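Local atomic coordinates of Thiosulfate:glutathione sulfurtransferase (Homo sapiens, PDB entry 6BEV), a protein that transfers sulfur from thiosulfate to glutathione, forming S-sulfanylglutathione and sulfite as a step in hydrogen sulfide metabolism. Residues A[29-34]-A[119-124]; A[43-48]-A[54-59]; A[67-72]-A[109-114]; A[77-80]-A[84-87]. One frame throughout, in Å; residues are numbered along the deposited sequence.

All four contacts belong to one rhodanese domain, and they differ as their places in it differ. Contact 1, buried, joins helix 29-38 to strand 120-122 by an aromatic-leucine packing and a salt bridge. Contact 2, partly buried, draws strand 42-45 of the same sheet to the loop before strand 61-62 with a denser set of charged and polar bonds beside the active site; contacts 1 and 2 touch through L32 and L43. Contact 3 is buried too, but it pairs two helices mainly by apolar packing. Contact 4, at the surface, folds the chain back after helix 76-83 and meets contact 3, where K87 NZ binds the carbonyl of L72.

Contact 1. Residues A[29-34]-A[119-124]; sequences LPELRS and GARNYA
L29 on helix 29-38 and Y123, just past strand 120-122, bring their CA atoms to 7.3 Å, the closest backbone approach where this helix packs by that strand of the parallel rhodanese sheet. The Y123 ring fills the gap. L32 crosses it at about a right angle and lays CD2 over one face, 4.0 Å from the centroid of the Y123 ring, a CH-pi contact set off toward the rim. L29 works at the phenol end, with CD1 3.6 Å from Y123 OH. Branched leucines suit these places, since their methyls cover a ring and its hydroxyl end; the hydroxyl itself is hydrogen-bonded to E129. Nearby, E31 keeps CG anti to its backbone N (chi1 -174°) and runs extended to the R121 guanidinium, which grips it end-on. R121 also binds A24, T26 and H94, so several partners hold its charged end in place. The two flat groups of the salt bridge are turned 54° apart. R121 NH2 reaches E31 OE1 at 2.9 Å on the syn side but tilted 35° from the carboxylate plane, whereas NH1 comes to OE2 from above that plane.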
# COMPACT_ATOMS: atom_id res chain seq x y z
N LEU A 29 -1.41 2.47 13.27
CA LEU A 29 -0.11 1.83 13.40
C LEU A 29 -0.16 0.60 14.29
O LEU A 29 0.45 -0.42 13.92
CB LEU A 29 0.94 2.84 13.86
CG LEU A 29 2.36 2.29 14.00
CD1 LEU A 29 2.87 1.73 12.69
CD2 LEU A 29 3.28 3.39 14.49
N PRO A 30 -0.80 0.61 15.45
CA PRO A 30 -0.81 -0.63 16.24
C PRO A 30 -1.44 -1.80 15.50
O PRO A 30 -0.92 -2.92 15.56
CB PRO A 30 -1.57 -0.24 17.52
CG PRO A 30 -1.38 1.24 17.63
CD PRO A 30 -1.37 1.74 16.22
N GLU A 31 -2.55 -1.57 14.80
CA GLU A 31 -3.16 -2.67 14.05
C GLU A 31 -2.24 -3.10 12.92
O GLU A 31 -2.07 -4.30 12.69
CB GLU A 31 -4.52 -2.27 13.50
CG GLU A 31 -5.21 -3.47 12.86
CD GLU A 31 -6.52 -3.18 12.14
OE1 GLU A 31 -7.02 -2.04 12.17
OE2 GLU A 31 -7.03 -4.13 11.51
N LEU A 32 -1.66 -2.14 12.21
CA LEU A 32 -0.77 -2.48 11.11
C LEU A 32 0.40 -3.33 11.59
O LEU A 32 0.76 -4.32 10.95
CB LEU A 32 -0.26 -1.21 10.45
CG LEU A 32 0.73 -1.37 9.30
CD1 LEU A 32 0.15 -2.26 8.20
CD2 LEU A 32 1.15 -0.02 8.74
N ARG A 33 1.01 -2.97 12.73
CA ARG A 33 2.15 -3.75 13.22
C ARG A 33 1.74 -5.19 13.49
O ARG A 33 2.50 -6.11 13.19
CB ARG A 33 2.73 -3.09 14.46
CG ARG A 33 3.55 -1.85 14.16
CD ARG A 33 3.84 -1.09 15.42
NE ARG A 33 4.87 -0.07 15.26
CZ ARG A 33 5.13 0.86 16.17
NH1 ARG A 33 4.39 0.93 17.25
NH2 ARG A 33 6.11 1.74 15.97
N SER A 34 0.55 -5.41 14.05
CA SER A 34 0.14 -6.78 14.32
C SER A 34 -0.21 -7.52 13.04
O SER A 34 0.05 -8.73 12.93
CB SER A 34 -1.02 -6.81 15.30
OG SER A 34 -0.56 -6.37 16.56
N GLY A 119 -10.58 -4.62 0.33
CA GLY A 119 -9.59 -4.71 1.38
C GLY A 119 -8.60 -3.57 1.42
O GLY A 119 -7.69 -3.58 2.26
N ALA A 120 -8.73 -2.58 0.54
CA ALA A 120 -7.81 -1.46 0.52
C ALA A 120 -8.02 -0.57 1.74
O ALA A 120 -9.15 -0.20 2.06
CB ALA A 120 -8.00 -0.65 -0.76
N ARG A 121 -6.92 -0.22 2.40
CA ARG A 121 -6.93 0.63 3.57
C ARG A 121 -5.75 1.60 3.51
O ARG A 121 -4.69 1.24 3.00
CB ARG A 121 -6.81 -0.21 4.87
CG ARG A 121 -7.81 -1.37 4.93
CD ARG A 121 -7.64 -2.24 6.15
NE ARG A 121 -8.03 -1.52 7.35
CZ ARG A 121 -7.79 -1.93 8.59
NH1 ARG A 121 -7.16 -3.07 8.79
NH2 ARG A 121 -8.17 -1.18 9.61
N ASN A 122 -5.92 2.79 4.08
CA ASN A 122 -4.88 3.82 4.11
C ASN A 122 -4.23 3.82 5.48
O ASN A 122 -4.92 3.97 6.49
CB ASN A 122 -5.50 5.20 3.86
CG ASN A 122 -4.47 6.32 3.81
OD1 ASN A 122 -3.32 6.13 3.38
ND2 ASN A 122 -4.89 7.51 4.24
N TYR A 123 -2.90 3.70 5.52
CA TYR A 123 -2.17 3.95 6.75
C TYR A 123 -1.97 5.47 6.86
O TYR A 123 -0.98 6.04 6.41
CB TYR A 123 -0.87 3.15 6.79
CG TYR A 123 0.03 3.56 7.94
CD1 TYR A 123 -0.52 3.88 9.18
CD2 TYR A 123 1.40 3.68 7.79
CE1 TYR A 123 0.29 4.31 10.22
CE2 TYR A 123 2.21 4.09 8.83
CZ TYR A 123 1.65 4.42 10.04
OH TYR A 123 2.46 4.87 11.05
N ALA A 124 -2.97 6.13 7.47
CA ALA A 124 -3.02 7.59 7.47
C ALA A 124 -1.85 8.22 8.21
O ALA A 124 -1.39 9.30 7.82
CB ALA A 124 -4.35 8.06 8.06

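Contact 2. Residues A[43-48]-A[54-59]; sequences LFDVRS and AGTIPG
The guanidinium of R47 is engaged around its edge, where the carbonyl of G55 and the carboxylate of D45 both lie in its plane. NH2 gives a bond to each: 2.8 Å from R47 NH2 to G55 O, close to the carbonyl plane, and another to D45 OD2. NE completes a side-on pair by binding D45 OD1, so both carboxylate oxygens are met on their syn lone pairs and the two groups lie nearly flat together. D45 OD1 also accepts the backbone N of R47 at 3.0 Å, nearly along its C-O axis, which closes an Asx turn. OD2 keeps its anti lone pair for the hydroxyl of T56, and the bond from T56 OG1 to D45 OD2 is short, 2.6 Å. T56 delivers that hydroxyl by setting OG1 anti to the backbone N (chi1 -171°), leaving methyl CG2 between N and the carbonyl carbon. Aspartate suits this site because each of its oxygens can take two donors. Glycine suits its place at G55, at a positive phi just after helix 49-53, where a side chain would press on the preceding carbonyl. Toward the other end the contact turns apolar, with L43 CD1 3.6 Å from I57 CG2, and a water joins L43 N to G59 O. The side chain of R47 lies about 4 Å from that of C99, the active-site cysteine that forms the persulfide intermediate, and I57, P58 and G59, followed by A60, spell the I-P-G-A run familiar from rhodanese domains.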
# COMPACT_ATOMS: atom_id res chain seq x y z
N LEU A 43 1.76 -4.30 2.04
CA LEU A 43 2.05 -2.88 2.06
C LEU A 43 2.36 -2.40 0.65
O LEU A 43 3.14 -3.03 -0.07
CB LEU A 43 3.28 -2.60 2.92
CG LEU A 43 3.09 -2.66 4.43
CD1 LEU A 43 4.44 -2.78 5.13
CD2 LEU A 43 2.36 -1.43 4.89
N PHE A 44 1.83 -1.22 0.31
CA PHE A 44 2.08 -0.56 -0.97
C PHE A 44 2.48 0.89 -0.68
O PHE A 44 1.67 1.67 -0.19
CB PHE A 44 0.84 -0.59 -1.85
CG PHE A 44 0.35 -1.98 -2.13
CD1 PHE A 44 0.81 -2.68 -3.23
CD2 PHE A 44 -0.56 -2.60 -1.30
CE1 PHE A 44 0.38 -3.97 -3.48
CE2 PHE A 44 -0.98 -3.89 -1.53
CZ PHE A 44 -0.53 -4.57 -2.63
N ASP A 45 3.73 1.22 -1.01
CA ASP A 45 4.26 2.58 -0.92
C ASP A 45 3.88 3.28 -2.22
O ASP A 45 4.35 2.88 -3.29
CB ASP A 45 5.78 2.51 -0.76
CG ASP A 45 6.42 3.87 -0.48
OD1 ASP A 45 5.88 4.92 -0.87
OD2 ASP A 45 7.51 3.86 0.13
N VAL A 46 3.00 4.27 -2.14
CA VAL A 46 2.49 4.93 -3.34
C VAL A 46 3.21 6.24 -3.64
O VAL A 46 2.74 7.03 -4.46
CB VAL A 46 0.96 5.09 -3.31
CG1 VAL A 46 0.31 3.73 -3.15
CG2 VAL A 46 0.51 6.07 -2.24
N ARG A 47 4.35 6.48 -2.99
CA ARG A 47 5.19 7.60 -3.35
C ARG A 47 5.92 7.32 -4.66
O ARG A 47 5.82 6.24 -5.25
CB ARG A 47 6.19 7.86 -2.22
CG ARG A 47 5.51 8.22 -0.90
CD ARG A 47 6.51 8.44 0.20
NE ARG A 47 7.25 7.22 0.45
CZ ARG A 47 8.47 7.15 0.97
NH1 ARG A 47 9.10 8.26 1.36
NH2 ARG A 47 9.03 5.97 1.11
N SER A 48 6.64 8.32 -5.16
CA SER A 48 7.41 8.15 -6.37
C SER A 48 8.52 7.12 -6.16
O SER A 48 8.95 6.85 -5.03
CB SER A 48 8.03 9.48 -6.82
OG SER A 48 9.05 9.90 -5.92
N ALA A 54 14.75 5.56 -1.50
CA ALA A 54 15.53 6.13 -0.42
C ALA A 54 15.16 5.57 0.94
O ALA A 54 15.80 5.90 1.94
CB ALA A 54 15.38 7.64 -0.41
N GLY A 55 14.13 4.75 1.00
CA GLY A 55 13.72 4.15 2.24
C GLY A 55 12.22 4.05 2.26
O GLY A 55 11.53 4.96 1.82
N THR A 56 11.73 2.94 2.80
CA THR A 56 10.30 2.67 2.83
C THR A 56 10.00 1.89 4.10
O THR A 56 10.89 1.60 4.91
CB THR A 56 9.88 1.93 1.56
OG1 THR A 56 8.45 1.85 1.49
CG2 THR A 56 10.45 0.50 1.50
N ILE A 57 8.73 1.58 4.30
CA ILE A 57 8.36 0.66 5.37
C ILE A 57 8.81 -0.74 4.96
O ILE A 57 8.51 -1.17 3.83
CB ILE A 57 6.85 0.72 5.65
CG1 ILE A 57 6.45 2.14 6.08
CG2 ILE A 57 6.46 -0.30 6.69
CD1 ILE A 57 4.98 2.35 6.38
N PRO A 58 9.52 -1.47 5.82
CA PRO A 58 10.03 -2.78 5.42
C PRO A 58 8.95 -3.65 4.82
O PRO A 58 7.84 -3.75 5.36
CB PRO A 58 10.56 -3.35 6.75
CG PRO A 58 11.05 -2.13 7.48
CD PRO A 58 10.00 -1.08 7.16
N GLY A 59 9.26 -4.24 3.67
CA GLY A 59 8.34 -5.12 2.98
C GLY A 59 7.43 -4.45 1.99
O GLY A 59 6.74 -5.14 1.23
O HOH W 1 4.01 -6.05 1.61
O HOH W 2 12.06 7.99 1.62

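Contact 3. Residues A[67-72]-A[109-114]; sequences ELESAL and TQLARS
L111 carries much of the apolar packing by which helix 109-114 meets helix 67-72, its isobutyl group pointing at the opposite backbone. The short helical segments run in nearly the same direction, crossing at -26° with axes 10.1 Å apart. CD2 of L111 rests on the backbone of helix 67-72, 3.7 Å from E69 N and 4.1 Å from L68 CB. One turn on, L72 sends CD1 against A112, 3.8 Å from A112 CB; because alanine is small, the leucine methyl also comes equally near A112 CA. L72 holds its CG anti to the carbonyl carbon (chi1 -63°), which carries this methyl across to the partner helix. L68 and A112 both touch F97 of strand 95-98 as well, so the pair of helices covers one side of the sheet.

A mixed contact marks the exposed margin, where the extended E69 crosses L111 at about a right angle and its OE1 lies 3.9 Å from L111 CD1. Glutamate fits there, its aliphatic part beside a leucine and its carboxylate at the surface.

The polar bonds stay within each helix, as where S114 OG gives one to L111 O at 2.7 Å. Between these segments the joining is by close packing, probably helped by exclusion of water, with no hydrogen bond across them.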
# COMPACT_ATOMS: atom_id res chain seq x y z
N GLU A 67 0.90 5.35 -11.11
CA GLU A 67 0.92 4.05 -11.78
C GLU A 67 -0.18 3.11 -11.29
O GLU A 67 -0.39 2.07 -11.91
CB GLU A 67 2.25 3.33 -11.54
CG GLU A 67 3.46 4.04 -12.10
CD GLU A 67 4.78 3.35 -11.77
OE1 GLU A 67 4.80 2.11 -11.57
OE2 GLU A 67 5.80 4.06 -11.72
N LEU A 68 -0.86 3.44 -10.20
CA LEU A 68 -1.66 2.44 -9.50
C LEU A 68 -2.88 2.00 -10.31
O LEU A 68 -3.24 0.82 -10.27
CB LEU A 68 -2.07 2.96 -8.12
CG LEU A 68 -2.87 1.99 -7.25
CD1 LEU A 68 -2.12 0.69 -6.98
CD2 LEU A 68 -3.21 2.65 -5.95
N GLU A 69 -3.56 2.92 -10.99
CA GLU A 69 -4.69 2.52 -11.81
C GLU A 69 -4.26 1.48 -12.83
O GLU A 69 -4.89 0.42 -12.97
CB GLU A 69 -5.26 3.76 -12.49
CG GLU A 69 -6.50 3.54 -13.28
CD GLU A 69 -7.29 4.82 -13.40
OE1 GLU A 69 -8.50 4.79 -13.12
OE2 GLU A 69 -6.68 5.86 -13.72
N SER A 70 -3.17 1.75 -13.55
CA SER A 70 -2.71 0.80 -14.55
C SER A 70 -2.27 -0.51 -13.90
O SER A 70 -2.51 -1.58 -14.46
CB SER A 70 -1.61 1.42 -15.41
OG SER A 70 -0.44 1.65 -14.66
N ALA A 71 -1.64 -0.44 -12.72
CA ALA A 71 -1.23 -1.67 -12.04
C ALA A 71 -2.43 -2.54 -11.67
O ALA A 71 -2.37 -3.77 -11.76
CB ALA A 71 -0.44 -1.33 -10.77
N LEU A 72 -3.51 -1.92 -11.18
CA LEU A 72 -4.68 -2.69 -10.81
C LEU A 72 -5.49 -3.15 -12.02
O LEU A 72 -6.26 -4.10 -11.90
CB LEU A 72 -5.56 -1.89 -9.84
CG LEU A 72 -4.88 -1.56 -8.51
CD1 LEU A 72 -5.81 -0.69 -7.66
CD2 LEU A 72 -4.48 -2.81 -7.74
N THR A 109 -5.93 4.63 -1.84
CA THR A 109 -6.91 3.75 -1.22
C THR A 109 -8.27 3.93 -1.86
O THR A 109 -8.96 2.95 -2.17
CB THR A 109 -6.97 4.04 0.28
OG1 THR A 109 -5.69 3.79 0.87
CG2 THR A 109 -7.98 3.14 0.96
N GLN A 110 -8.67 5.18 -2.06
CA GLN A 110 -9.93 5.46 -2.72
C GLN A 110 -9.96 4.89 -4.14
O GLN A 110 -10.97 4.32 -4.58
CB GLN A 110 -10.15 6.97 -2.74
CG GLN A 110 -10.37 7.58 -1.37
CD GLN A 110 -10.34 9.09 -1.40
OE1 GLN A 110 -9.64 9.70 -2.22
NE2 GLN A 110 -11.06 9.71 -0.48
N LEU A 111 -8.85 5.04 -4.87
CA LEU A 111 -8.78 4.49 -6.21
C LEU A 111 -8.95 2.98 -6.19
O LEU A 111 -9.75 2.41 -6.96
CB LEU A 111 -7.45 4.90 -6.86
CG LEU A 111 -7.15 4.30 -8.23
CD1 LEU A 111 -8.19 4.70 -9.24
CD2 LEU A 111 -5.77 4.76 -8.66
N ALA A 112 -8.20 2.31 -5.32
CA ALA A 112 -8.28 0.86 -5.25
C ALA A 112 -9.69 0.41 -4.88
O ALA A 112 -10.25 -0.50 -5.51
CB ALA A 112 -7.25 0.33 -4.26
N ARG A 113 -10.29 1.04 -3.87
CA ARG A 113 -11.66 0.70 -3.51
C ARG A 113 -12.60 0.88 -4.70
O ARG A 113 -13.50 0.06 -4.91
CB ARG A 113 -12.14 1.53 -2.32
CG ARG A 113 -11.48 1.11 -1.04
CD ARG A 113 -12.21 1.48 0.20
NE ARG A 113 -11.64 0.70 1.29
CZ ARG A 113 -12.28 0.42 2.41
NH1 ARG A 113 -13.53 0.83 2.60
NH2 ARG A 113 -11.66 -0.29 3.34
N SER A 114 -12.40 1.94 -5.48
CA SER A 114 -13.30 2.23 -6.60
C SER A 114 -13.22 1.18 -7.69
O SER A 114 -14.15 1.10 -8.52
CB SER A 114 -13.01 3.62 -7.19
OG SER A 114 -11.89 3.63 -8.05

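Contact 4. Residues A[77-80]-A[84-87]; sequences AAFQ and SAEK
F79, on helix 76-83, lies against the chain that doubles back after the helix ends in this rhodanese domain, where S84 takes a positive phi and leads toward strand 95-98. With CG anti to the backbone N (chi1 -176°), the side chain points at this returning stretch. Its CB meets K87 CB at 3.8 Å, and CG comes 3.6 Å from the same K87 CB. CD1 lies 3.2 Å from A85 O, which sits at the ring edge near its plane, where slightly positive ring hydrogens suit a carbonyl. F79 CE1 stays near A85 O, 3.4 Å away, with E86 O slightly farther, while CD2 runs by K87 CG. F79 CZ, the tip, is 4.0 Å from K87 CA. K87 CA stands over one face of the F79 ring, 17° off the normal through its centroid, a CH-pi contact. A flat ring serves well, offering a face to K87 and an edge to the carbonyl. Lysine suits its place too: its methylenes pass the ring and NZ binds the carbonyls of L72 and M74. The helix ends with a bent bond (135°) from S84 N to Q80 O, 2.8 Å; beside it Q80 CA lies 3.3 Å from A85 O, a CA-H...O contact.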
# COMPACT_ATOMS: atom_id res chain seq x y z
N ALA A 77 0.12 -11.41 -15.15
CA ALA A 77 1.50 -11.64 -15.57
C ALA A 77 2.22 -10.33 -15.87
O ALA A 77 3.44 -10.23 -15.65
CB ALA A 77 1.55 -12.57 -16.78
N ALA A 78 1.50 -9.32 -16.36
CA ALA A 78 2.12 -8.02 -16.60
C ALA A 78 2.47 -7.33 -15.29
O ALA A 78 3.51 -6.68 -15.19
CB ALA A 78 1.17 -7.16 -17.43
N PHE A 79 1.61 -7.47 -14.29
CA PHE A 79 1.92 -6.94 -12.97
C PHE A 79 3.18 -7.59 -12.40
O PHE A 79 4.08 -6.92 -11.89
CB PHE A 79 0.71 -7.16 -12.05
CG PHE A 79 0.87 -6.57 -10.67
CD1 PHE A 79 1.70 -7.17 -9.72
CD2 PHE A 79 0.18 -5.42 -10.30
CE1 PHE A 79 1.84 -6.64 -8.46
CE2 PHE A 79 0.33 -4.89 -9.02
CZ PHE A 79 1.16 -5.50 -8.10
N GLN A 80 3.25 -8.92 -12.48
CA GLN A 80 4.43 -9.62 -11.99
C GLN A 80 5.68 -9.14 -12.71
O GLN A 80 6.74 -8.95 -12.09
CB GLN A 80 4.22 -11.12 -12.18
CG GLN A 80 5.41 -12.00 -11.84
CD GLN A 80 5.72 -12.07 -10.37
OE1 GLN A 80 4.85 -12.36 -9.55
NE2 GLN A 80 6.98 -11.85 -10.03
N SER A 84 7.51 -7.30 -9.94
CA SER A 84 8.23 -8.41 -9.31
C SER A 84 7.50 -8.93 -8.08
O SER A 84 8.13 -9.32 -7.09
CB SER A 84 9.67 -8.03 -8.97
OG SER A 84 10.38 -7.65 -10.13
N ALA A 85 6.17 -8.96 -8.14
CA ALA A 85 5.33 -9.42 -7.05
C ALA A 85 4.00 -9.84 -7.67
O ALA A 85 3.70 -9.48 -8.80
CB ALA A 85 5.10 -8.34 -5.99
N GLU A 86 3.21 -10.60 -6.91
CA GLU A 86 1.93 -11.08 -7.42
C GLU A 86 0.87 -9.98 -7.30
O GLU A 86 0.78 -9.28 -6.30
CB GLU A 86 1.50 -12.32 -6.63
CG GLU A 86 0.26 -13.01 -7.18
CD GLU A 86 -0.01 -14.35 -6.50
OE1 GLU A 86 0.85 -15.26 -6.58
OE2 GLU A 86 -1.09 -14.51 -5.89
N LYS A 87 0.05 -9.86 -8.34
CA LYS A 87 -1.02 -8.87 -8.33
C LYS A 87 -2.00 -9.19 -7.21
O LYS A 87 -2.39 -10.35 -7.05
CB LYS A 87 -1.76 -8.89 -9.68
CG LYS A 87 -2.77 -7.77 -9.84
CD LYS A 87 -3.56 -7.84 -11.13
CE LYS A 87 -4.48 -6.66 -11.24
NZ LYS A 87 -5.38 -6.75 -12.41
O HOH W 3 9.86 -9.05 -12.56